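Local coordinates for protein tail component (Lactobacillus phage J-1, PDB 5LY8) that probably helps the phage recognise its Lactobacillus host by binding cell-surface saccharides, this piece being the second carbohydrate-binding module of the evolved distal tail protein Dit, at residues N45-S51 against N71-S77; V10-E15 against E232-Y238; A124-L128 against L179-L183. All coordinates share one frame. Where two conformers were deposited one is given. Residue numbers count along the deposited sequence, not the author numbering.

Contact 1: N45-S51 against N71-S77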
loop_
_atom_site.group_PDB
_atom_site.type_symbol
_atom_site.label_atom_id
_atom_site.label_comp_id
_atom_site.label_asym_id
_atom_site.label_seq_id
_atom_site.Cartn_x
_atom_site.Cartn_y
_atom_site.Cartn_z
ATOM N N ASN A 45 12.714 -7.332 -15.153
ATOM C CA ASN A 45 12.487 -5.904 -15.341
ATOM C C ASN A 45 13.655 -5.090 -14.819
ATOM O O ASN A 45 14.442 -5.543 -13.980
ATOM C CB ASN A 45 11.201 -5.475 -14.614
ATOM C CG ASN A 45 9.956 -6.131 -15.187
ATOM O OD1 ASN A 45 9.739 -6.225 -16.427
ATOM N ND2 ASN A 45 9.102 -6.588 -14.331
ATOM N N ASP A 46 13.707 -3.829 -15.263
ATOM C CA ASP A 46 14.675 -2.887 -14.727
ATOM C C ASP A 46 14.083 -2.247 -13.465
ATOM O O ASP A 46 12.902 -2.464 -13.119
ATOM C CB ASP A 46 15.071 -1.870 -15.798
ATOM C CG ASP A 46 15.817 -2.550 -16.940
ATOM O OD1 ASP A 46 16.622 -3.473 -16.659
ATOM O OD2 ASP A 46 15.510 -2.245 -18.103
ATOM N N ALA A 47 14.908 -1.475 -12.745
ATOM C CA ALA A 47 14.521 -0.929 -11.464
ATOM C C ALA A 47 13.237 -0.134 -11.477
ATOM O O ALA A 47 13.005 0.673 -12.362
ATOM C CB ALA A 47 15.657 -0.084 -10.875
ATOM N N ASN A 48 12.450 -0.307 -10.405
ATOM C CA ASN A 48 11.226 0.471 -10.201
ATOM C C ASN A 48 11.543 1.968 -10.178
ATOM O O ASN A 48 12.551 2.371 -9.581
ATOM C CB ASN A 48 10.618 0.103 -8.849
ATOM C CG ASN A 48 10.256 -1.355 -8.713
ATOM O OD1 ASN A 48 9.948 -2.024 -9.709
ATOM N ND2 ASN A 48 10.278 -1.860 -7.477
ATOM N N VAL A 49 10.659 2.784 -10.739
ATOM C CA VAL A 49 10.830 4.240 -10.733
ATOM C C VAL A 49 9.656 4.896 -10.035
ATOM O O VAL A 49 8.493 4.519 -10.244
ATOM C CB VAL A 49 11.057 4.792 -12.161
ATOM C CG1 VAL A 49 11.135 6.329 -12.148
ATOM C CG2 VAL A 49 12.353 4.224 -12.748
ATOM N N GLN A 50 9.972 5.898 -9.215
ATOM C CA GLN A 50 8.988 6.730 -8.537
ATOM C C GLN A 50 9.115 8.114 -9.160
ATOM O O GLN A 50 10.141 8.770 -8.982
ATOM C CB GLN A 50 9.296 6.815 -7.033
ATOM C CG GLN A 50 9.332 5.456 -6.344
ATOM C CD GLN A 50 9.871 5.529 -4.944
ATOM O OE1 GLN A 50 9.307 6.184 -4.068
ATOM N NE2 GLN A 50 10.986 4.847 -4.702
ATOM N N SER A 51 8.137 8.500 -9.986
ATOM C CA SER A 51 8.181 9.803 -10.656
ATOM C C SER A 51 6.793 10.261 -10.988
ATOM O O SER A 51 5.869 9.463 -11.094
ATOM C CB SER A 51 9.028 9.720 -11.918
ATOM O OG SER A 51 8.309 9.114 -12.974
ATOM N N ASN A 71 11.080 -1.015 -19.747
ATOM C CA ASN A 71 11.081 -2.340 -19.140
ATOM C C ASN A 71 10.959 -2.179 -17.617
ATOM O O ASN A 71 11.567 -2.947 -16.869
ATOM C CB ASN A 71 12.332 -3.146 -19.532
ATOM C CG ASN A 71 12.273 -4.577 -19.036
ATOM O OD1 ASN A 71 11.193 -5.175 -18.917
ATOM N ND2 ASN A 71 13.432 -5.139 -18.743
ATOM N N TYR A 72 10.160 -1.203 -17.146
ATOM C CA TYR A 72 10.014 -1.022 -15.702
ATOM C C TYR A 72 8.690 -0.411 -15.338
ATOM O O TYR A 72 8.041 0.229 -16.163
ATOM C CB TYR A 72 11.179 -0.202 -15.094
ATOM C CG TYR A 72 11.439 1.137 -15.753
ATOM C CD1 TYR A 72 10.701 2.264 -15.400
ATOM C CD2 TYR A 72 12.450 1.289 -16.695
ATOM C CE1 TYR A 72 10.949 3.504 -15.985
ATOM C CE2 TYR A 72 12.720 2.531 -17.274
ATOM C CZ TYR A 72 11.956 3.632 -16.925
ATOM O OH TYR A 72 12.214 4.875 -17.466
ATOM N N TRP A 73 8.328 -0.587 -14.071
ATOM C CA TRP A 73 7.153 0.034 -13.469
ATOM C C TRP A 73 7.529 1.458 -13.049
ATOM O O TRP A 73 8.589 1.668 -12.434
ATOM C CB TRP A 73 6.708 -0.776 -12.242
ATOM C CG TRP A 73 6.130 -2.114 -12.575
ATOM C CD1 TRP A 73 6.816 -3.278 -12.789
ATOM C CD2 TRP A 73 4.748 -2.393 -12.872
ATOM N NE1 TRP A 73 5.941 -4.281 -13.183
ATOM C CE2 TRP A 73 4.661 -3.760 -13.209
ATOM C CE3 TRP A 73 3.566 -1.619 -12.835
ATOM C CZ2 TRP A 73 3.438 -4.367 -13.545
ATOM C CZ3 TRP A 73 2.356 -2.228 -13.144
ATOM C CH2 TRP A 73 2.299 -3.588 -13.483
ATOM N N ASN A 74 6.674 2.416 -13.399
ATOM C CA ASN A 74 6.932 3.822 -13.085
ATOM C C ASN A 74 5.638 4.537 -12.716
ATOM O O ASN A 74 4.642 4.424 -13.437
ATOM C CB ASN A 74 7.581 4.513 -14.299
ATOM C CG ASN A 74 8.005 5.940 -14.059
ATOM O OD1 ASN A 74 7.910 6.474 -12.947
ATOM N ND2 ASN A 74 8.586 6.545 -15.098
ATOM N N GLY A 75 5.624 5.221 -11.576
ATOM C CA GLY A 75 4.498 6.066 -11.215
ATOM C C GLY A 75 4.840 6.833 -9.964
ATOM O O GLY A 75 5.913 6.631 -9.382
ATOM N N PRO A 76 3.933 7.700 -9.540
ATOM C CA PRO A 76 4.212 8.555 -8.382
ATOM C C PRO A 76 4.157 7.840 -7.053
ATOM O O PRO A 76 3.412 6.871 -6.900
ATOM C CB PRO A 76 3.119 9.629 -8.463
ATOM C CG PRO A 76 2.006 8.956 -9.147
ATOM C CD PRO A 76 2.639 8.033 -10.168
ATOM N N SER A 77 4.941 8.332 -6.104
ATOM C CA SER A 77 4.884 7.860 -4.739
ATOM C C SER A 77 4.824 9.005 -3.768
ATOM O O SER A 77 5.272 10.137 -4.067
ATOM C CB SER A 77 6.053 6.945 -4.399
ATOM O OG SER A 77 7.205 7.727 -4.124
HETATM O O HOH W 1 10.125 -2.215 -12.510
HETATM O O HOH W 2 15.756 -3.793 -20.252
#
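From Asn45 onward 45-51 runs alongside 71-77, first as a loop, then as a short parallel strand. Asp46 N donates to Asn71 O at 2.8 Å, while Asp46 OD2 reaches Asn71 ND2 through a water; that amide also bonds to Gly44 O. At Ala47 and Asn48 the chain bows outward, and a second water fills the gap, donating to Asp46 O and Asn48 OD1 and accepting from Trp73 N; Asn48 ND2 bonds to Thr36. Direct pairing resumes at Val49: its N binds Trp73 O at 2.9 Å and its O accepts from Gly75 N at 3.2 Å. Gln50 OE1 accepts from the hydroxyl OG of Ser77 at 2.6 Å. Ser51 N closes the run on Gly75 O at 3.0 Å. Strand 49-50 is thus a short parallel addition to strand 73-81 in the mixed sheet of the carbohydrate-binding module. The backbone of 73-81 also bonds to Gly215 and Phe213 of strand 208-216, whose Trp212 sends NE1 to Val49 O, and Trp73 packs against Phe38 and Phe216.

Contact 2: V10-E15 against E232-Y238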
loop_
_atom_site.group_PDB
_atom_site.type_symbol
_atom_site.label_atom_id
_atom_site.label_comp_id
_atom_site.label_asym_id
_atom_site.label_seq_id
_atom_site.Cartn_x
_atom_site.Cartn_y
_atom_site.Cartn_z
ATOM N N VAL A 10 -3.218 0.496 34.083
ATOM C CA VAL A 10 -2.904 0.667 32.642
ATOM C C VAL A 10 -4.196 0.696 31.877
ATOM O O VAL A 10 -4.977 -0.180 32.028
ATOM C CB VAL A 10 -2.061 -0.502 32.020
ATOM C CG1 VAL A 10 -1.368 -0.038 30.717
ATOM C CG2 VAL A 10 -1.064 -1.092 32.998
ATOM N N LYS A 11 -4.372 1.724 31.072
ATOM C CA LYS A 11 -5.431 1.860 30.094
ATOM C C LYS A 11 -4.785 1.972 28.720
ATOM O O LYS A 11 -3.595 2.093 28.623
ATOM C CB LYS A 11 -6.310 3.076 30.388
ATOM C CG LYS A 11 -6.980 2.985 31.754
ATOM C CD LYS A 11 -7.763 4.220 32.146
ATOM C CE LYS A 11 -8.333 4.057 33.546
ATOM N NZ LYS A 11 -7.333 4.561 34.522
ATOM N N GLN A 12 -5.581 1.916 27.664
ATOM C CA GLN A 12 -5.044 2.031 26.300
ATOM C C GLN A 12 -5.860 2.951 25.391
ATOM O O GLN A 12 -7.031 3.106 25.587
ATOM C CB GLN A 12 -4.954 0.661 25.667
ATOM C CG GLN A 12 -4.067 -0.276 26.464
ATOM C CD GLN A 12 -3.886 -1.591 25.775
ATOM O OE1 GLN A 12 -4.842 -2.189 25.310
ATOM N NE2 GLN A 12 -2.644 -2.060 25.728
ATOM N N LYS A 13 -5.227 3.526 24.370
ATOM C CA LYS A 13 -5.940 4.303 23.366
ATOM C C LYS A 13 -5.307 4.190 21.947
ATOM O O LYS A 13 -4.246 3.625 21.827
ATOM C CB LYS A 13 -6.026 5.733 23.826
ATOM C CG LYS A 13 -4.731 6.495 23.898
ATOM C CD LYS A 13 -5.018 7.923 24.334
ATOM C CE LYS A 13 -3.759 8.717 24.607
ATOM N NZ LYS A 13 -3.116 8.298 25.868
ATOM N N SER A 14 -5.954 4.735 20.912
ATOM C CA SER A 14 -5.335 4.816 19.590
ATOM C C SER A 14 -4.706 6.194 19.426
ATOM O O SER A 14 -5.186 7.172 20.022
ATOM C CB SER A 14 -6.341 4.518 18.482
ATOM O OG SER A 14 -7.362 5.494 18.376
ATOM N N GLU A 15 -3.585 6.267 18.683
ATOM C CA GLU A 15 -2.873 7.520 18.479
ATOM C C GLU A 15 -2.624 7.695 16.989
ATOM O O GLU A 15 -1.789 6.983 16.418
ATOM C CB GLU A 15 -1.549 7.568 19.262
ATOM C CG GLU A 15 -1.739 7.340 20.740
ATOM C CD GLU A 15 -0.486 7.272 21.577
ATOM O OE1 GLU A 15 0.625 7.087 21.014
ATOM O OE2 GLU A 15 -0.633 7.325 22.818
ATOM N N GLU A 232 -2.391 4.773 12.499
ATOM C CA GLU A 232 -2.587 4.891 13.933
ATOM C C GLU A 232 -1.867 3.823 14.697
ATOM O O GLU A 232 -1.988 2.649 14.359
ATOM C CB GLU A 232 -4.077 4.760 14.316
ATOM C CG GLU A 232 -5.052 5.739 13.711
ATOM C CD GLU A 232 -6.503 5.456 14.062
ATOM O OE1 GLU A 232 -7.283 6.431 14.046
ATOM O OE2 GLU A 232 -6.885 4.267 14.202
ATOM N N TRP A 233 -1.210 4.220 15.788
ATOM C CA TRP A 233 -0.750 3.266 16.774
ATOM C C TRP A 233 -2.009 2.864 17.554
ATOM O O TRP A 233 -2.833 3.731 17.855
ATOM C CB TRP A 233 0.242 3.906 17.739
ATOM C CG TRP A 233 1.553 4.255 17.107
ATOM C CD1 TRP A 233 2.060 5.505 16.917
ATOM C CD2 TRP A 233 2.517 3.344 16.576
ATOM N NE1 TRP A 233 3.320 5.424 16.380
ATOM C CE2 TRP A 233 3.630 4.111 16.163
ATOM C CE3 TRP A 233 2.586 1.947 16.483
ATOM C CZ2 TRP A 233 4.772 3.532 15.597
ATOM C CZ3 TRP A 233 3.708 1.381 15.896
ATOM C CH2 TRP A 233 4.776 2.173 15.458
ATOM N N ILE A 234 -2.172 1.577 17.863
ATOM C CA ILE A 234 -3.359 1.123 18.591
ATOM C C ILE A 234 -2.954 0.340 19.837
ATOM O O ILE A 234 -1.801 -0.101 19.957
ATOM C CB ILE A 234 -4.362 0.364 17.697
ATOM C CG1 ILE A 234 -3.762 -0.953 17.206
ATOM C CG2 ILE A 234 -4.920 1.250 16.544
ATOM C CD1 ILE A 234 -4.656 -1.814 16.320
ATOM N N ASN A 235 -3.890 0.226 20.798
ATOM C CA ASN A 235 -3.647 -0.471 22.074
ATOM C C ASN A 235 -2.405 0.144 22.749
ATOM O O ASN A 235 -1.469 -0.584 23.110
ATOM C CB ASN A 235 -3.464 -1.995 21.843
ATOM C CG ASN A 235 -4.588 -2.636 21.075
ATOM O OD1 ASN A 235 -5.777 -2.486 21.392
ATOM N ND2 ASN A 235 -4.229 -3.353 20.033
ATOM N N VAL A 236 -2.351 1.503 22.804
ATOM C CA VAL A 236 -1.182 2.193 23.366
ATOM C C VAL A 236 -1.407 2.326 24.858
ATOM O O VAL A 236 -2.334 3.039 25.287
ATOM C CB VAL A 236 -0.854 3.582 22.758
ATOM C CG1 VAL A 236 0.462 4.124 23.341
ATOM C CG2 VAL A 236 -0.789 3.541 21.236
ATOM N N ASP A 237 -0.533 1.732 25.673
ATOM C CA ASP A 237 -0.655 1.873 27.136
ATOM C C ASP A 237 -0.459 3.299 27.586
ATOM O O ASP A 237 0.363 3.986 27.095
ATOM C CB ASP A 237 0.412 1.060 27.851
ATOM C CG ASP A 237 0.205 -0.416 27.766
ATOM O OD1 ASP A 237 -0.889 -0.850 27.388
ATOM O OD2 ASP A 237 1.146 -1.157 28.127
ATOM N N TYR A 238 -1.214 3.697 28.595
ATOM C CA TYR A 238 -1.040 4.991 29.257
ATOM C C TYR A 238 -1.573 4.868 30.678
ATOM O O TYR A 238 -2.382 4.016 30.973
ATOM C CB TYR A 238 -1.694 6.138 28.482
ATOM C CG TYR A 238 -3.184 6.237 28.622
ATOM C CD1 TYR A 238 -3.760 7.100 29.537
ATOM C CD2 TYR A 238 -4.028 5.468 27.845
ATOM C CE1 TYR A 238 -5.134 7.184 29.690
ATOM C CE2 TYR A 238 -5.409 5.554 27.974
ATOM C CZ TYR A 238 -5.952 6.414 28.899
ATOM O OH TYR A 238 -7.298 6.483 29.047
HETATM O O HOH W 3 -1.752 5.858 25.169
#
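Lys13 lays its ammonium over a face of the Tyr238 ring, NZ sitting 3.8 Å from the ring centroid in a cation-pi contact. A water accepts from the same NZ and lies within hydrogen-bonding reach of Glu15 OE2 and Val236 O, so the charged end is held over the face carrying Glu15, Val236 and Tyr238; Glu15 OE2 also bonds to Ser86. On the other face Gln12 NE2 donates to Asp237 OD1 at 2.7 Å. Beneath these side chains the backbones pair antiparallel. Lys11 N gives to Tyr238 O at 3.0 Å, Val236 N to Lys13 O at 3.0 Å, and Glu15 N to Trp233 O at 2.8 Å, each bond matched by one in return. Between the last two pairs the register slips by one residue: Asn235, with both backbone angles positive, turns the chain a corner. This is an antiparallel pairing, with a beta bulge, of the first and last strands of the module's six-stranded sheet, consistent with a concanavalin-like beta sandwich.

Contact 3: A124-L128 against L179-L183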
loop_
_atom_site.group_PDB
_atom_site.type_symbol
_atom_site.label_atom_id
_atom_site.label_comp_id
_atom_site.label_asym_id
_atom_site.label_seq_id
_atom_site.Cartn_x
_atom_site.Cartn_y
_atom_site.Cartn_z
ATOM N N ALA A 124 6.438 -4.352 5.644
ATOM C CA ALA A 124 5.215 -4.961 5.105
ATOM C C ALA A 124 4.806 -4.229 3.849
ATOM O O ALA A 124 4.921 -3.002 3.785
ATOM C CB ALA A 124 4.076 -4.908 6.140
ATOM N N SER A 125 4.300 -4.977 2.851
ATOM C CA SER A 125 3.855 -4.393 1.593
ATOM C C SER A 125 2.572 -5.028 1.135
ATOM O O SER A 125 2.527 -6.257 0.904
ATOM C CB SER A 125 4.921 -4.566 0.512
ATOM O OG SER A 125 4.428 -4.092 -0.740
ATOM N N LEU A 126 1.518 -4.194 1.034
ATOM C CA LEU A 126 0.221 -4.611 0.509
ATOM C C LEU A 126 0.160 -4.170 -0.958
ATOM O O LEU A 126 0.367 -2.987 -1.230
ATOM C CB LEU A 126 -0.898 -3.952 1.323
ATOM C CG LEU A 126 -2.335 -4.378 1.012
ATOM C CD1 LEU A 126 -3.252 -3.991 2.170
ATOM C CD2 LEU A 126 -2.875 -3.759 -0.300
ATOM N N ALA A 127 -0.095 -5.085 -1.881
ATOM C CA ALA A 127 -0.206 -4.714 -3.289
ATOM C C ALA A 127 -1.498 -5.182 -3.885
ATOM O O ALA A 127 -2.047 -6.216 -3.494
ATOM C CB ALA A 127 0.978 -5.262 -4.097
ATOM N N LEU A 128 -1.997 -4.402 -4.862
ATOM C CA LEU A 128 -3.050 -4.823 -5.761
ATOM C C LEU A 128 -2.517 -4.588 -7.160
ATOM O O LEU A 128 -1.920 -3.533 -7.410
ATOM C CB LEU A 128 -4.352 -4.036 -5.561
ATOM C CG LEU A 128 -5.540 -4.507 -6.386
ATOM C CD1 LEU A 128 -6.071 -5.869 -5.907
ATOM C CD2 LEU A 128 -6.679 -3.495 -6.351
ATOM N N LEU A 179 0.192 -10.386 11.509
ATOM C CA LEU A 179 0.168 -9.361 10.491
ATOM C C LEU A 179 -1.046 -9.647 9.605
ATOM O O LEU A 179 -1.157 -10.749 9.037
ATOM C CB LEU A 179 1.478 -9.454 9.688
ATOM C CG LEU A 179 1.642 -8.489 8.506
ATOM C CD1 LEU A 179 1.548 -7.030 8.948
ATOM C CD2 LEU A 179 2.947 -8.715 7.826
ATOM N N THR A 180 -1.959 -8.662 9.481
ATOM C CA THR A 180 -3.140 -8.823 8.652
ATOM C C THR A 180 -3.125 -7.820 7.509
ATOM O O THR A 180 -2.789 -6.626 7.686
ATOM C CB THR A 180 -4.397 -8.641 9.503
ATOM O OG1 THR A 180 -4.415 -9.642 10.515
ATOM C CG2 THR A 180 -5.712 -8.723 8.698
ATOM N N PHE A 181 -3.540 -8.306 6.336
ATOM C CA PHE A 181 -3.769 -7.488 5.169
ATOM C C PHE A 181 -5.235 -7.618 4.811
ATOM O O PHE A 181 -5.758 -8.754 4.744
ATOM C CB PHE A 181 -2.949 -8.021 4.008
ATOM C CG PHE A 181 -1.459 -7.935 4.169
ATOM C CD1 PHE A 181 -0.758 -8.916 4.866
ATOM C CD2 PHE A 181 -0.755 -6.883 3.618
ATOM C CE1 PHE A 181 0.626 -8.823 5.006
ATOM C CE2 PHE A 181 0.625 -6.796 3.760
ATOM C CZ PHE A 181 1.308 -7.764 4.446
ATOM N N ARG A 182 -5.912 -6.494 4.556
ATOM C CA ARG A 182 -7.306 -6.548 4.146
ATOM C C ARG A 182 -7.524 -5.696 2.919
ATOM O O ARG A 182 -6.867 -4.677 2.714
ATOM C CB ARG A 182 -8.251 -6.004 5.214
ATOM C CG ARG A 182 -8.082 -6.672 6.579
ATOM C CD ARG A 182 -9.315 -6.600 7.464
ATOM N NE ARG A 182 -9.912 -5.264 7.445
ATOM C CZ ARG A 182 -9.686 -4.322 8.355
ATOM N NH1 ARG A 182 -8.863 -4.556 9.377
ATOM N NH2 ARG A 182 -10.260 -3.133 8.241
ATOM N N LEU A 183 -8.513 -6.104 2.132
ATOM C CA LEU A 183 -9.031 -5.300 1.041
ATOM C C LEU A 183 -10.542 -5.297 1.260
ATOM O O LEU A 183 -11.275 -6.158 0.760
ATOM C CB LEU A 183 -8.625 -5.824 -0.343
ATOM C CG LEU A 183 -8.897 -4.895 -1.488
ATOM C CD1 LEU A 183 -7.893 -3.749 -1.505
ATOM C CD2 LEU A 183 -8.863 -5.670 -2.807
#
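The two strands face each other across the interior of a beta sandwich, in keeping with the concanavalin-like family of this module: 124-128 belongs to one sheet and 179-183 to the other. Their axes come within 8.5 Å and run 20° apart, too distant for backbone pairing, and the space is filled mainly by side chains, with no hydrogen bond across it. The largest bump, the Phe181 ring, lodges between Ala124 and Leu126, with its CE2 3.5 Å from Ser125 O; Ala124, being small, gives it space on one side. Ala124 CB stands 4.3 Å from Phe181 CZ and also 4.3 Å from Leu179 CD2. Leu126 projects in the opposite sense, beside the phenyl ring and down onto the other backbone, with CD1 3.7 Å from Arg182 O. Farther along, Leu128 and Leu183 meet tip to tip. Ser125 and Arg182 point away: Ser125 OG hydrogen-bonds to Asn115, and Arg182 forms a salt bridge with Asp184. Phe140 touches both Leu126 and Phe181, Ile172 packs on Leu126 and Leu179, and Phe154 meets the Phe181 ring edge-to-face. The tightest apolar fit between the strands lies at the ring's edge, where Leu126 CB comes 3.7 Å from Phe181 CD2.

Overall arrangement
Contact 3 is the buried one, its centre about 7 Å from the centre of the chain; contact 1 is partly buried and contact 2 lies at the surface, on opposite sides of that centre with about 18 Å between their nearest atoms. Contact 3 spans the sandwich, sharing the mixed sheet with contact 1 and the six-stranded antiparallel sheet with contact 2. The chemistry follows position: mostly apolar side chains, without a hydrogen bond, join the sheets inside, whereas the outer contacts combine backbone hydrogen bonds with waters and polar side chains, parallel in contact 1 and antiparallel in contact 2. In sequence contacts 1 and 3 follow one another within the span closed by 10-15 and 232-238.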